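Local coordinates for hypothetical protein Atu2144 (Agrobacterium tumefaciens, PDB 2ODF) that is of unknown function but belongs to the N-formylglutamate amidohydrolase family, so it may hydrolyse amide bonds with the help of zinc, at residues Ser70-Ala75 with Ala239-Leu244; Ala180-Ala185 with Gly249-Ser254. All blocks are in the same frame, centred on the assembly; numbering follows the deposited sequence.

Both contacts press a different helix against helix 234-256, contact 1 nearer its start and contact 2 nearer its end, with centres about 15 Å apart. They meet where Phe-73 of contact 1 packs with CZ 3.9 Å from Gly-249 N of contact 2. Contact 2 is the better buried: two alanines and a methionine close on carbon alone. Contact 1 is partly buried, and its partner helix comes across with two long side chains, a lysine methylene run and a phenylalanine rim, set against backbone as much as side chain. Neither has a hydrogen bond between its segments, and the second subunit touches neither.

Contact 1: Ser70-Ala75 with Ala239-Leu244; sequences SEKFHA and AIAGFL
Ser-70 O takes the backbone N-H of Ala-75 at 2.9 Å, closing the end of helix 62-73 just where Lys-72 and Phe-73 reach over to Ala-241, Gly-242 and Leu-244. His-74 has a positive phi of 48°, and its own N makes a weak bond back to Glu-71 O; with these two bonds the helix finishes in a Schellman motif. Ser-70 OG also gives its hydrogen to Ala-75 O, so the turn is tied by side chain as well as backbone.

Lys-72 does most of the touching, and with its methylenes rather than its charge. Its CG lies anti to the carbonyl carbon (chi1 -63°), the chain runs straight through CD and CE, and it bends only at the last torsion, where NZ turns aside. The extended part therefore lies against the neighbouring helix: Lys-72 CD comes 3.8 Å from Ala-241 O, while Lys-72 CE sits 3.8 Å from Gly-242 N and 3.9 Å from Ala-241 CB. Beside it the fit is slacker. The Phe-73 ring brings its edge toward Leu-244 O, which lies near the ring plane, 4.3 Å from CZ. The same ring meets His-245, the next residue along, edge-to-face and touches Met-248 about a turn later.

Leu-244 sends its end away from this pair, onto Ile-224 and Ile-226 of the sheet, and Ser-70 and Ala-75 rest on strand 27-31. The arrangement is that of two helices packed alongside one another on the central mixed sheet of an alpha/beta fold.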
ATOM      1  N   SER A  70     -15.526 -22.837   8.631  1.00 18.88           N
ATOM      2  CA  SER A  70     -16.465 -22.159   7.742  1.00 19.93           C
ATOM      3  C   SER A  70     -17.785 -22.968   7.609  1.00 20.67           C
ATOM      4  O   SER A  70     -18.882 -22.390   7.629  1.00 20.88           O
ATOM      5  CB  SER A  70     -15.790 -21.932   6.389  1.00 19.87           C
ATOM      6  OG  SER A  70     -16.665 -21.320   5.461  1.00 20.54           O
ATOM      7  N   GLU A  71     -17.650 -24.283   7.518  1.00 22.17           N
ATOM      8  CA  GLU A  71     -18.771 -25.245   7.508  1.00 23.90           C
ATOM      9  C   GLU A  71     -19.475 -25.241   8.875  1.00 23.95           C
ATOM     10  O   GLU A  71     -20.679 -25.053   8.953  1.00 24.33           O
ATOM     11  CB  GLU A  71     -18.257 -26.667   7.181  1.00 25.02           C
ATOM     12  CG  GLU A  71     -17.663 -26.844   5.762  1.00 28.61           C
ATOM     13  CD  GLU A  71     -16.653 -28.044   5.577  1.00 30.02           C
ATOM     14  OE1 GLU A  71     -16.835 -29.159   6.164  1.00 35.98           O
ATOM     15  OE2 GLU A  71     -15.670 -27.861   4.797  1.00 37.87           O
ATOM     16  N   LYS A  72     -18.716 -25.422   9.948  1.00 23.07           N
ATOM     17  CA  LYS A  72     -19.304 -25.521  11.282  1.00 23.57           C
ATOM     18  C   LYS A  72     -19.993 -24.238  11.754  1.00 23.45           C
ATOM     19  O   LYS A  72     -21.047 -24.304  12.365  1.00 22.36           O
ATOM     20  CB  LYS A  72     -18.251 -25.949  12.301  1.00 24.02           C
ATOM     21  CG  LYS A  72     -17.690 -27.346  12.010  1.00 23.39           C
ATOM     22  CD  LYS A  72     -16.632 -27.700  12.981  1.00 24.74           C
ATOM     23  CE  LYS A  72     -16.028 -29.084  12.685  1.00 25.81           C
ATOM     24  NZ  LYS A  72     -16.977 -30.162  13.043  1.00 27.86           N
ATOM     25  N   PHE A  73     -19.404 -23.078  11.469  1.00 22.46           N
ATOM     26  CA  PHE A  73     -19.995 -21.800  11.866  1.00 22.28           C
ATOM     27  C   PHE A  73     -20.891 -21.155  10.818  1.00 22.34           C
ATOM     28  O   PHE A  73     -21.436 -20.064  11.075  1.00 23.38           O
ATOM     29  CB  PHE A  73     -18.899 -20.795  12.276  1.00 22.65           C
ATOM     30  CG  PHE A  73     -18.380 -21.006  13.659  1.00 22.30           C
ATOM     31  CD1 PHE A  73     -19.129 -20.614  14.753  1.00 22.35           C
ATOM     32  CD2 PHE A  73     -17.141 -21.575  13.881  1.00 22.97           C
ATOM     33  CE1 PHE A  73     -18.660 -20.816  16.053  1.00 24.26           C
ATOM     34  CE2 PHE A  73     -16.660 -21.766  15.190  1.00 23.47           C
ATOM     35  CZ  PHE A  73     -17.424 -21.395  16.260  1.00 23.55           C
ATOM     36  N   HIS A  74     -21.045 -21.796   9.656  1.00 21.42           N
ATOM     37  CA  HIS A  74     -21.738 -21.204   8.496  1.00 21.95           C
ATOM     38  C   HIS A  74     -21.191 -19.803   8.283  1.00 21.48           C
ATOM     39  O   HIS A  74     -21.908 -18.800   8.279  1.00 21.82           O
ATOM     40  CB  HIS A  74     -23.246 -21.249   8.684  1.00 23.12           C
ATOM     41  CG  HIS A  74     -23.723 -22.604   9.079  1.00 24.35           C
ATOM     42  ND1 HIS A  74     -23.805 -23.646   8.180  1.00 28.79           N
ATOM     43  CD2 HIS A  74     -24.031 -23.124  10.290  1.00 28.56           C
ATOM     44  CE1 HIS A  74     -24.205 -24.736   8.811  1.00 28.63           C
ATOM     45  NE2 HIS A  74     -24.345 -24.448  10.093  1.00 28.18           N
ATOM     46  N   ALA A  75     -19.882 -19.761   8.110  1.00 20.02           N
ATOM     47  CA  ALA A  75     -19.148 -18.498   8.157  1.00 19.91           C
ATOM     48  C   ALA A  75     -18.309 -18.286   6.894  1.00 19.41           C
ATOM     49  O   ALA A  75     -17.553 -19.155   6.474  1.00 19.19           O
ATOM     50  CB  ALA A  75     -18.282 -18.467   9.354  1.00 18.70           C
ATOM     51  N   ALA A 239     -10.734 -32.747  14.118  1.00 19.87           N
ATOM     52  CA  ALA A 239     -10.753 -32.783  15.569  1.00 19.35           C
ATOM     53  C   ALA A 239     -10.579 -31.374  16.158  1.00 18.96           C
ATOM     54  O   ALA A 239     -11.394 -30.897  16.923  1.00 18.05           O
ATOM     55  CB  ALA A 239      -9.662 -33.743  16.096  1.00 19.52           C
ATOM     56  N   ILE A 240      -9.498 -30.713  15.792  1.00 18.39           N
ATOM     57  CA  ILE A 240      -9.201 -29.378  16.307  1.00 18.86           C
ATOM     58  C   ILE A 240     -10.293 -28.374  15.914  1.00 19.13           C
ATOM     59  O   ILE A 240     -10.658 -27.490  16.729  1.00 19.38           O
ATOM     60  CB  ILE A 240      -7.782 -28.907  15.872  1.00 19.13           C
ATOM     61  CG1 ILE A 240      -6.697 -29.646  16.686  1.00 20.35           C
ATOM     62  CG2 ILE A 240      -7.625 -27.367  16.009  1.00 17.81           C
ATOM     63  CD1 ILE A 240      -6.723 -29.356  18.236  1.00 18.63           C
ATOM     64  N   ALA A 241     -10.824 -28.496  14.695  1.00 19.24           N
ATOM     65  CA  ALA A 241     -11.944 -27.639  14.261  1.00 19.16           C
ATOM     66  C   ALA A 241     -13.190 -27.819  15.142  1.00 19.59           C
ATOM     67  O   ALA A 241     -13.900 -26.853  15.438  1.00 17.77           O
ATOM     68  CB  ALA A 241     -12.297 -27.903  12.798  1.00 19.61           C
ATOM     69  N   GLY A 242     -13.470 -29.060  15.545  1.00 19.66           N
ATOM     70  CA  GLY A 242     -14.573 -29.317  16.476  1.00 19.42           C
ATOM     71  C   GLY A 242     -14.315 -28.749  17.859  1.00 19.32           C
ATOM     72  O   GLY A 242     -15.215 -28.162  18.464  1.00 20.75           O
ATOM     73  N   PHE A 243     -13.101 -28.919  18.370  1.00 19.30           N
ATOM     74  CA  PHE A 243     -12.737 -28.345  19.657  1.00 19.44           C
ATOM     75  C   PHE A 243     -13.005 -26.840  19.683  1.00 19.52           C
ATOM     76  O   PHE A 243     -13.549 -26.304  20.642  1.00 19.60           O
ATOM     77  CB  PHE A 243     -11.263 -28.594  19.976  1.00 19.83           C
ATOM     78  CG  PHE A 243     -10.824 -27.948  21.245  1.00 19.07           C
ATOM     79  CD1 PHE A 243     -11.063 -28.562  22.464  1.00 19.88           C
ATOM     80  CD2 PHE A 243     -10.208 -26.714  21.230  1.00 19.16           C
ATOM     81  CE1 PHE A 243     -10.695 -27.958  23.650  1.00 20.18           C
ATOM     82  CE2 PHE A 243      -9.820 -26.094  22.414  1.00 20.41           C
ATOM     83  CZ  PHE A 243     -10.066 -26.717  23.629  1.00 20.10           C
ATOM     84  N   LEU A 244     -12.563 -26.161  18.625  1.00 19.53           N
ATOM     85  CA  LEU A 244     -12.632 -24.706  18.556  1.00 19.28           C
ATOM     86  C   LEU A 244     -14.058 -24.231  18.305  1.00 19.42           C
ATOM     87  O   LEU A 244     -14.444 -23.185  18.798  1.00 18.86           O
ATOM     88  CB  LEU A 244     -11.706 -24.183  17.457  1.00 19.08           C
ATOM     89  CG  LEU A 244     -10.202 -24.260  17.699  1.00 17.01           C
ATOM     90  CD1 LEU A 244      -9.455 -23.937  16.383  1.00 16.84           C
ATOM     91  CD2 LEU A 244      -9.741 -23.305  18.826  1.00 17.01           C
TER

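Contact 2: Ala180-Ala185 with Gly249-Ser254; sequences ADAMLA and GKALSS
Ala-182 and Ala-251 face each other methyl to methyl, CB to CB 3.8 Å, and this small pair lets the two helices come so close that their CA atoms are just 5.1 Å apart. The methyl of Ala-251 is shared by two residues: it lies beside Ala-182 and 3.7 Å from Met-183 CG. In return the methyl of Ala-182 also rests near backbone, 3.9 Å from Ala-251 O. The packing is apolar, methyl and methylene against methyl, and no hydrogen bond joins the segments.

Met-183 seals one flank of the pair. Its CG stands anti to the carbonyl carbon (chi1 -74°), which lays the CG methylene beside the Ala-251 methyl; the chain then continues straight to SD and turns at the last torsion (chi3 76°). Across this contact it is CG that touches, and the Met-183 side chain also packs on Leu-247, Met-248, Val-222 and Ile-224.

On the solvent side the fit is much looser. Ser-254 directs its CB toward the other helix, yet that atom stays 5.3 Å from Ala-182 CB, and the exposed Lys-250 keeps its side chain more than 7 Å away. Asp-181 turns to other partners, forming a salt bridge with Arg-196 and a hydrogen bond with Ser-177.

Helices 178-186 and 234-256 lie beside each other, both resting on the central sheet: Ala-180 and Leu-184 lie on Ile-171 of strand 169-172, Leu-184 reaches strand 194-196 as well, and Leu-252 of the longer helix meets Leu-220 of strand 220-227.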
ATOM      1  N   ALA A 180     -11.611 -13.068  23.615  1.00 18.25           N
ATOM      2  CA  ALA A 180     -10.477 -13.822  24.111  1.00 18.33           C
ATOM      3  C   ALA A 180     -10.717 -14.267  25.555  1.00 18.47           C
ATOM      4  O   ALA A 180     -10.477 -15.419  25.901  1.00 18.42           O
ATOM      5  CB  ALA A 180      -9.175 -12.976  24.025  1.00 17.72           C
ATOM      6  N   ASP A 181     -11.135 -13.321  26.395  1.00 19.47           N
ATOM      7  CA  ASP A 181     -11.414 -13.587  27.807  1.00 19.48           C
ATOM      8  C   ASP A 181     -12.445 -14.695  27.955  1.00 19.56           C
ATOM      9  O   ASP A 181     -12.279 -15.585  28.779  1.00 19.65           O
ATOM     10  CB  ASP A 181     -11.954 -12.330  28.511  1.00 19.71           C
ATOM     11  CG  ASP A 181     -10.895 -11.250  28.737  1.00 19.54           C
ATOM     12  OD1 ASP A 181      -9.685 -11.538  28.623  1.00 19.12           O
ATOM     13  OD2 ASP A 181     -11.278 -10.076  29.022  1.00 19.75           O
ATOM     14  N   ALA A 182     -13.525 -14.612  27.183  1.00 19.25           N
ATOM     15  CA  ALA A 182     -14.578 -15.610  27.193  1.00 19.51           C
ATOM     16  C   ALA A 182     -14.030 -16.990  26.794  1.00 20.04           C
ATOM     17  O   ALA A 182     -14.375 -17.999  27.415  1.00 20.71           O
ATOM     18  CB  ALA A 182     -15.717 -15.203  26.251  1.00 19.10           C
ATOM     19  N   MET A 183     -13.197 -17.040  25.756  1.00 19.49           N
ATOM     20  CA  MET A 183     -12.613 -18.303  25.284  1.00 18.61           C
ATOM     21  C   MET A 183     -11.582 -18.869  26.272  1.00 19.95           C
ATOM     22  O   MET A 183     -11.524 -20.097  26.515  1.00 19.94           O
ATOM     23  CB  MET A 183     -11.959 -18.114  23.901  1.00 18.70           C
ATOM     24  CG  MET A 183     -12.944 -17.976  22.751  1.00 18.47           C
ATOM     25  SD  MET A 183     -12.273 -17.712  21.067  1.00 12.28           S
ATOM     26  CE  MET A 183     -11.704 -19.396  20.664  1.00 18.33           C
ATOM     27  N   LEU A 184     -10.781 -17.999  26.870  1.00 19.72           N
ATOM     28  CA  LEU A 184      -9.796 -18.473  27.807  1.00 20.53           C
ATOM     29  C   LEU A 184     -10.483 -19.032  29.077  1.00 21.89           C
ATOM     30  O   LEU A 184     -10.037 -20.020  29.644  1.00 20.72           O
ATOM     31  CB  LEU A 184      -8.808 -17.361  28.137  1.00 20.18           C
ATOM     32  CG  LEU A 184      -7.823 -17.150  26.990  1.00 19.95           C
ATOM     33  CD1 LEU A 184      -7.219 -15.733  27.023  1.00 17.86           C
ATOM     34  CD2 LEU A 184      -6.737 -18.248  26.993  1.00 19.06           C
ATOM     35  N   ALA A 185     -11.577 -18.401  29.490  1.00 22.28           N
ATOM     36  CA  ALA A 185     -12.327 -18.873  30.668  1.00 23.03           C
ATOM     37  C   ALA A 185     -13.000 -20.194  30.342  1.00 23.35           C
ATOM     38  O   ALA A 185     -13.031 -21.119  31.154  1.00 24.10           O
ATOM     39  CB  ALA A 185     -13.348 -17.818  31.112  1.00 22.98           C
ATOM     40  N   GLY A 249     -18.081 -21.165  20.119  1.00 22.46           N
ATOM     41  CA  GLY A 249     -19.543 -21.095  20.163  1.00 23.06           C
ATOM     42  C   GLY A 249     -20.086 -20.833  21.567  1.00 23.72           C
ATOM     43  O   GLY A 249     -20.934 -19.965  21.759  1.00 23.63           O
ATOM     44  N   LYS A 250     -19.585 -21.580  22.549  1.00 24.31           N
ATOM     45  CA  LYS A 250     -19.982 -21.370  23.936  1.00 24.80           C
ATOM     46  C   LYS A 250     -19.580 -19.991  24.412  1.00 24.03           C
ATOM     47  O   LYS A 250     -20.357 -19.325  25.113  1.00 23.34           O
ATOM     48  CB  LYS A 250     -19.382 -22.441  24.849  1.00 25.26           C
ATOM     49  CG  LYS A 250     -20.047 -23.804  24.667  1.00 28.34           C
ATOM     50  CD  LYS A 250     -19.740 -24.740  25.835  1.00 30.33           C
ATOM     51  CE  LYS A 250     -20.646 -24.487  27.036  1.00 34.99           C
ATOM     52  NZ  LYS A 250     -19.896 -24.676  28.311  1.00 38.69           N
ATOM     53  N   ALA A 251     -18.381 -19.551  24.005  1.00 23.16           N
ATOM     54  CA  ALA A 251     -17.856 -18.248  24.393  1.00 22.95           C
ATOM     55  C   ALA A 251     -18.782 -17.144  23.921  1.00 22.24           C
ATOM     56  O   ALA A 251     -19.107 -16.226  24.676  1.00 21.96           O
ATOM     57  CB  ALA A 251     -16.441 -18.026  23.814  1.00 21.95           C
ATOM     58  N   LEU A 252     -19.201 -17.236  22.659  1.00 22.15           N
ATOM     59  CA  LEU A 252     -20.044 -16.206  22.065  1.00 22.79           C
ATOM     60  C   LEU A 252     -21.402 -16.171  22.749  1.00 23.93           C
ATOM     61  O   LEU A 252     -21.975 -15.095  22.967  1.00 24.53           O
ATOM     62  CB  LEU A 252     -20.203 -16.425  20.562  1.00 21.38           C
ATOM     63  CG  LEU A 252     -18.945 -16.088  19.733  1.00 18.96           C
ATOM     64  CD1 LEU A 252     -19.062 -16.662  18.350  1.00 17.95           C
ATOM     65  CD2 LEU A 252     -18.668 -14.600  19.679  1.00 16.83           C
ATOM     66  N   SER A 253     -21.900 -17.351  23.111  1.00 25.24           N
ATOM     67  CA  SER A 253     -23.163 -17.433  23.848  1.00 25.85           C
ATOM     68  C   SER A 253     -23.078 -16.812  25.233  1.00 26.15           C
ATOM     69  O   SER A 253     -24.024 -16.175  25.671  1.00 26.15           O
ATOM     70  CB  SER A 253     -23.659 -18.880  23.941  1.00 25.79           C
ATOM     71  OG  SER A 253     -24.007 -19.357  22.661  1.00 28.23           O
ATOM     72  N   SER A 254     -21.970 -17.010  25.933  1.00 27.07           N
ATOM     73  CA  SER A 254     -21.803 -16.381  27.229  1.00 28.81           C
ATOM     74  C   SER A 254     -21.785 -14.874  27.130  1.00 29.24           C
ATOM     75  O   SER A 254     -22.284 -14.214  28.030  1.00 28.42           O
ATOM     76  CB  SER A 254     -20.516 -16.816  27.898  1.00 28.88           C
ATOM     77  OG  SER A 254     -20.527 -18.215  28.019  1.00 33.99           O
TER